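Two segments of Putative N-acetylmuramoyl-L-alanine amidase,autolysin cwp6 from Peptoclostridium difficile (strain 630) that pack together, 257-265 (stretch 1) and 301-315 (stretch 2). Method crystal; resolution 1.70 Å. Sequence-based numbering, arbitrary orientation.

Stretch 1 (257-265) DVNKIYIAN
Stretch 2 301-315: NWLSSQGLEEAYYIG

Two parallel strands, 260-265 and 310-314, lie side by side with axes 4.7 Å apart at closest and N-to-C directions 22° apart. Lys260 pairs with Glu310, Ile261 with Ala311, Tyr262 with Tyr312 and Ile263 with Tyr313, with CA atoms 4.7 to 4.9 Å apart. The eight paired residues are extended, with phi near -100 to -150° and psi near 116 to 150°, and let Ile261 and Ile263 reach across with both backbone N and O. Ile261 N donates to Glu310 O (3.1 Å) and Ile261 O accepts from Tyr312 N (2.9 Å); Ile263 N donates to Tyr312 O (2.8 Å) and Ile263 O accepts from Ile314 N (2.9 Å). Just before Lys260, Asn259 O takes both Glu309 N (2.7 Å) and Glu310 N (3.2 Å), just where the chain turns a corner at Glu309.

Stretch 2 opens with the end of a helix that began earlier in the chain; Gly307 is the first residue to leave helical angles, with positive phi (61/52). Gln306 (m, m) sends NE2 to Val258 O (3.0 Å), while a water bridges Val258 O and Gln306 O. Val258 (t) rests CG1 on Trp302 CH2 (4.0 Å).

One sheet face is greasy; at its first pair a large side chain sits beside a small one. Ala311 leaves a hollow beside Ile261 (p, t): CG1 of Ile261 lies 3.9 Å from CB of Ala311, and Ile261 CD1 reaches Leu303 CD1 (3.9 Å) and Leu308 CD1 (4.0 Å), joining the strand to the helix through Leu303 and to the following linker through Leu308. Farther along, Ile263 (m, t) sets CD1 3.6 Å from Tyr313 CE1.

The other face carries Lys260, Glu310 and two tyrosines. Tyr262 and Tyr312, both m, hold their rings 18° from parallel but slid apart, centroids 5.3 Å distant. Lys260 CD packs at the Tyr312 ring edge, 3.7 Å from CE1. Tyr312 OH donates to Glu310 OE2 (2.7 Å), which also forms a long salt bridge with Lys260 NZ (4.0 Å).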

# COMPACT_ATOMS: atom_id res chain seq x y z
N ASP A 257 -22.49 -13.10 6.36
CA ASP A 257 -23.22 -11.90 5.98
C ASP A 257 -22.39 -10.77 5.43
O ASP A 257 -21.35 -10.42 6.00
CB ASP A 257 -23.98 -11.34 7.22
CG ASP A 257 -25.15 -12.23 7.69
OD1 ASP A 257 -25.60 -12.04 8.82
OD2 ASP A 257 -25.58 -13.12 6.92
N VAL A 258 -22.86 -10.18 4.37
CA VAL A 258 -22.23 -8.98 3.88
C VAL A 258 -22.86 -7.80 4.65
O VAL A 258 -24.06 -7.57 4.52
CB VAL A 258 -22.42 -8.84 2.37
CG1 VAL A 258 -22.09 -7.41 1.92
CG2 VAL A 258 -21.50 -9.84 1.65
N ASN A 259 -22.07 -7.08 5.45
CA ASN A 259 -22.63 -5.93 6.17
C ASN A 259 -21.75 -4.69 6.07
O ASN A 259 -22.02 -3.69 6.72
CB ASN A 259 -22.88 -6.28 7.61
CG ASN A 259 -21.68 -6.75 8.31
OD1 ASN A 259 -20.53 -6.55 7.86
ND2 ASN A 259 -21.85 -7.48 9.40
N LYS A 260 -20.71 -4.74 5.26
CA LYS A 260 -19.83 -3.60 5.07
C LYS A 260 -19.41 -3.58 3.59
O LYS A 260 -19.20 -4.66 3.01
CB LYS A 260 -18.58 -3.76 5.97
CG LYS A 260 -17.37 -2.99 5.45
CD LYS A 260 -16.34 -2.69 6.62
CE LYS A 260 -16.19 -3.77 7.63
NZ LYS A 260 -14.97 -3.54 8.51
N ILE A 261 -19.31 -2.40 2.97
CA ILE A 261 -18.84 -2.36 1.60
C ILE A 261 -17.78 -1.26 1.46
O ILE A 261 -17.77 -0.27 2.18
CB ILE A 261 -19.97 -2.12 0.56
CG1 ILE A 261 -20.71 -0.79 0.84
CG2 ILE A 261 -20.94 -3.33 0.59
CD1 ILE A 261 -21.74 -0.50 -0.28
N TYR A 262 -16.86 -1.48 0.53
CA TYR A 262 -15.84 -0.53 0.19
C TYR A 262 -16.17 -0.19 -1.23
O TYR A 262 -16.08 -1.03 -2.10
CB TYR A 262 -14.43 -1.18 0.26
CG TYR A 262 -14.05 -1.53 1.70
CD1 TYR A 262 -13.49 -0.57 2.54
CD2 TYR A 262 -14.26 -2.80 2.21
CE1 TYR A 262 -13.13 -0.87 3.84
CE2 TYR A 262 -13.92 -3.11 3.54
CZ TYR A 262 -13.35 -2.13 4.34
OH TYR A 262 -13.03 -2.37 5.64
N ILE A 263 -16.53 1.10 -1.50
CA ILE A 263 -16.93 1.49 -2.86
C ILE A 263 -15.79 2.16 -3.62
O ILE A 263 -15.04 2.99 -3.05
CB ILE A 263 -18.11 2.48 -2.71
CG1 ILE A 263 -19.32 1.75 -2.10
CG2 ILE A 263 -18.46 3.06 -4.07
CD1 ILE A 263 -20.41 2.75 -1.60
N ALA A 264 -15.65 1.83 -4.88
CA ALA A 264 -14.68 2.51 -5.75
C ALA A 264 -15.39 2.74 -7.10
O ALA A 264 -16.38 2.04 -7.42
CB ALA A 264 -13.42 1.65 -6.00
N ASN A 265 -14.89 3.72 -7.88
CA ASN A 265 -15.47 4.00 -9.21
C ASN A 265 -14.98 2.87 -10.14
O ASN A 265 -13.80 2.69 -10.26
CB ASN A 265 -15.03 5.39 -9.67
CG ASN A 265 -15.72 5.76 -10.96
OD1 ASN A 265 -15.61 5.01 -11.94
ND2 ASN A 265 -16.45 6.89 -11.01
N ASN A 301 -30.57 -2.18 -5.23
CA ASN A 301 -31.67 -2.98 -4.65
C ASN A 301 -31.17 -4.07 -3.75
O ASN A 301 -31.76 -4.33 -2.71
CB ASN A 301 -32.59 -3.61 -5.79
CG ASN A 301 -33.31 -2.53 -6.60
OD1 ASN A 301 -33.66 -1.49 -6.03
ND2 ASN A 301 -33.48 -2.62 -7.93
N TRP A 302 -30.07 -4.72 -4.12
CA TRP A 302 -29.54 -5.80 -3.25
C TRP A 302 -28.95 -5.18 -1.97
O TRP A 302 -29.24 -5.67 -0.88
CB TRP A 302 -28.49 -6.58 -4.08
CG TRP A 302 -27.94 -7.77 -3.36
CD1 TRP A 302 -28.52 -8.99 -3.20
CD2 TRP A 302 -26.70 -7.84 -2.62
NE1 TRP A 302 -27.76 -9.79 -2.42
CE2 TRP A 302 -26.62 -9.12 -2.05
CE3 TRP A 302 -25.64 -6.93 -2.41
CZ2 TRP A 302 -25.53 -9.53 -1.28
CZ3 TRP A 302 -24.56 -7.33 -1.65
CH2 TRP A 302 -24.52 -8.63 -1.08
N LEU A 303 -28.13 -4.13 -2.09
CA LEU A 303 -27.53 -3.50 -0.90
C LEU A 303 -28.62 -3.01 0.05
O LEU A 303 -28.48 -3.11 1.27
CB LEU A 303 -26.69 -2.29 -1.32
CG LEU A 303 -25.40 -2.61 -2.11
CD1 LEU A 303 -24.80 -1.27 -2.49
CD2 LEU A 303 -24.40 -3.50 -1.25
N SER A 304 -29.75 -2.47 -0.52
CA SER A 304 -30.82 -1.97 0.35
C SER A 304 -31.35 -3.07 1.21
O SER A 304 -31.71 -2.82 2.35
CB SER A 304 -31.97 -1.38 -0.47
OG SER A 304 -31.49 -0.32 -1.27
N SER A 305 -31.38 -4.32 0.70
CA SER A 305 -31.90 -5.40 1.53
C SER A 305 -30.83 -6.10 2.40
O SER A 305 -31.17 -7.04 3.13
CB SER A 305 -32.58 -6.44 0.63
OG SER A 305 -33.30 -5.77 -0.39
N GLN A 306 -29.58 -5.67 2.34
CA GLN A 306 -28.54 -6.29 3.17
C GLN A 306 -28.45 -5.75 4.57
O GLN A 306 -27.81 -6.39 5.39
CB GLN A 306 -27.16 -6.12 2.52
CG GLN A 306 -26.97 -7.05 1.37
CD GLN A 306 -27.08 -8.47 1.89
OE1 GLN A 306 -27.93 -9.21 1.45
NE2 GLN A 306 -26.23 -8.89 2.87
N GLY A 307 -29.06 -4.60 4.86
CA GLY A 307 -28.90 -4.03 6.20
C GLY A 307 -27.43 -3.70 6.48
O GLY A 307 -26.87 -4.12 7.50
N LEU A 308 -26.80 -2.97 5.57
CA LEU A 308 -25.38 -2.60 5.75
C LEU A 308 -25.10 -1.84 7.04
O LEU A 308 -25.87 -0.92 7.43
CB LEU A 308 -24.96 -1.70 4.62
CG LEU A 308 -25.04 -2.32 3.28
CD1 LEU A 308 -24.75 -1.26 2.22
CD2 LEU A 308 -24.00 -3.49 3.23
N GLU A 309 -24.02 -2.20 7.70
CA GLU A 309 -23.61 -1.50 8.87
C GLU A 309 -22.68 -0.36 8.49
O GLU A 309 -22.74 0.69 9.12
CB GLU A 309 -22.91 -2.47 9.79
CG GLU A 309 -23.94 -3.50 10.25
CD GLU A 309 -23.41 -4.50 11.26
OE1 GLU A 309 -22.21 -4.43 11.63
OE2 GLU A 309 -24.22 -5.38 11.69
N GLU A 310 -21.84 -0.54 7.45
CA GLU A 310 -20.83 0.48 7.13
C GLU A 310 -20.55 0.52 5.67
O GLU A 310 -20.60 -0.51 5.04
CB GLU A 310 -19.45 0.14 7.81
CG GLU A 310 -19.44 0.17 9.33
CD GLU A 310 -18.21 -0.53 9.90
OE1 GLU A 310 -18.37 -1.30 10.86
OE2 GLU A 310 -17.09 -0.30 9.39
N ALA A 311 -20.30 1.74 5.11
CA ALA A 311 -19.91 1.92 3.71
C ALA A 311 -18.72 2.88 3.71
O ALA A 311 -18.74 3.91 4.40
CB ALA A 311 -21.04 2.49 2.89
N TYR A 312 -17.70 2.57 2.94
CA TYR A 312 -16.53 3.42 2.81
C TYR A 312 -16.41 3.79 1.38
O TYR A 312 -16.83 3.03 0.53
CB TYR A 312 -15.25 2.69 3.25
CG TYR A 312 -15.24 2.43 4.73
CD1 TYR A 312 -15.78 1.25 5.24
CD2 TYR A 312 -14.75 3.37 5.63
CE1 TYR A 312 -15.84 1.01 6.60
CE2 TYR A 312 -14.81 3.14 7.01
CZ TYR A 312 -15.35 1.96 7.48
OH TYR A 312 -15.45 1.72 8.83
N TYR A 313 -15.89 4.99 1.10
CA TYR A 313 -15.74 5.48 -0.28
C TYR A 313 -14.27 5.71 -0.56
O TYR A 313 -13.66 6.59 0.06
CB TYR A 313 -16.51 6.82 -0.43
CG TYR A 313 -17.92 6.70 0.10
CD1 TYR A 313 -18.95 6.21 -0.71
CD2 TYR A 313 -18.23 7.05 1.41
CE1 TYR A 313 -20.24 6.06 -0.21
CE2 TYR A 313 -19.51 6.90 1.91
CZ TYR A 313 -20.51 6.40 1.10
OH TYR A 313 -21.78 6.20 1.61
N ILE A 314 -13.70 4.98 -1.51
CA ILE A 314 -12.28 5.13 -1.81
C ILE A 314 -12.18 5.91 -3.09
O ILE A 314 -12.55 5.39 -4.13
CB ILE A 314 -11.58 3.72 -1.99
CG1 ILE A 314 -11.97 2.76 -0.83
CG2 ILE A 314 -10.02 3.87 -2.08
CD1 ILE A 314 -11.67 3.29 0.62
N GLY A 315 -11.70 7.14 -3.05
CA GLY A 315 -11.65 7.94 -4.27
C GLY A 315 -12.06 9.38 -3.93
O GLY A 315 -12.79 9.60 -2.98
O HOH W 1 -26.13 -8.44 6.23
O HOH W 2 -12.97 5.53 -6.93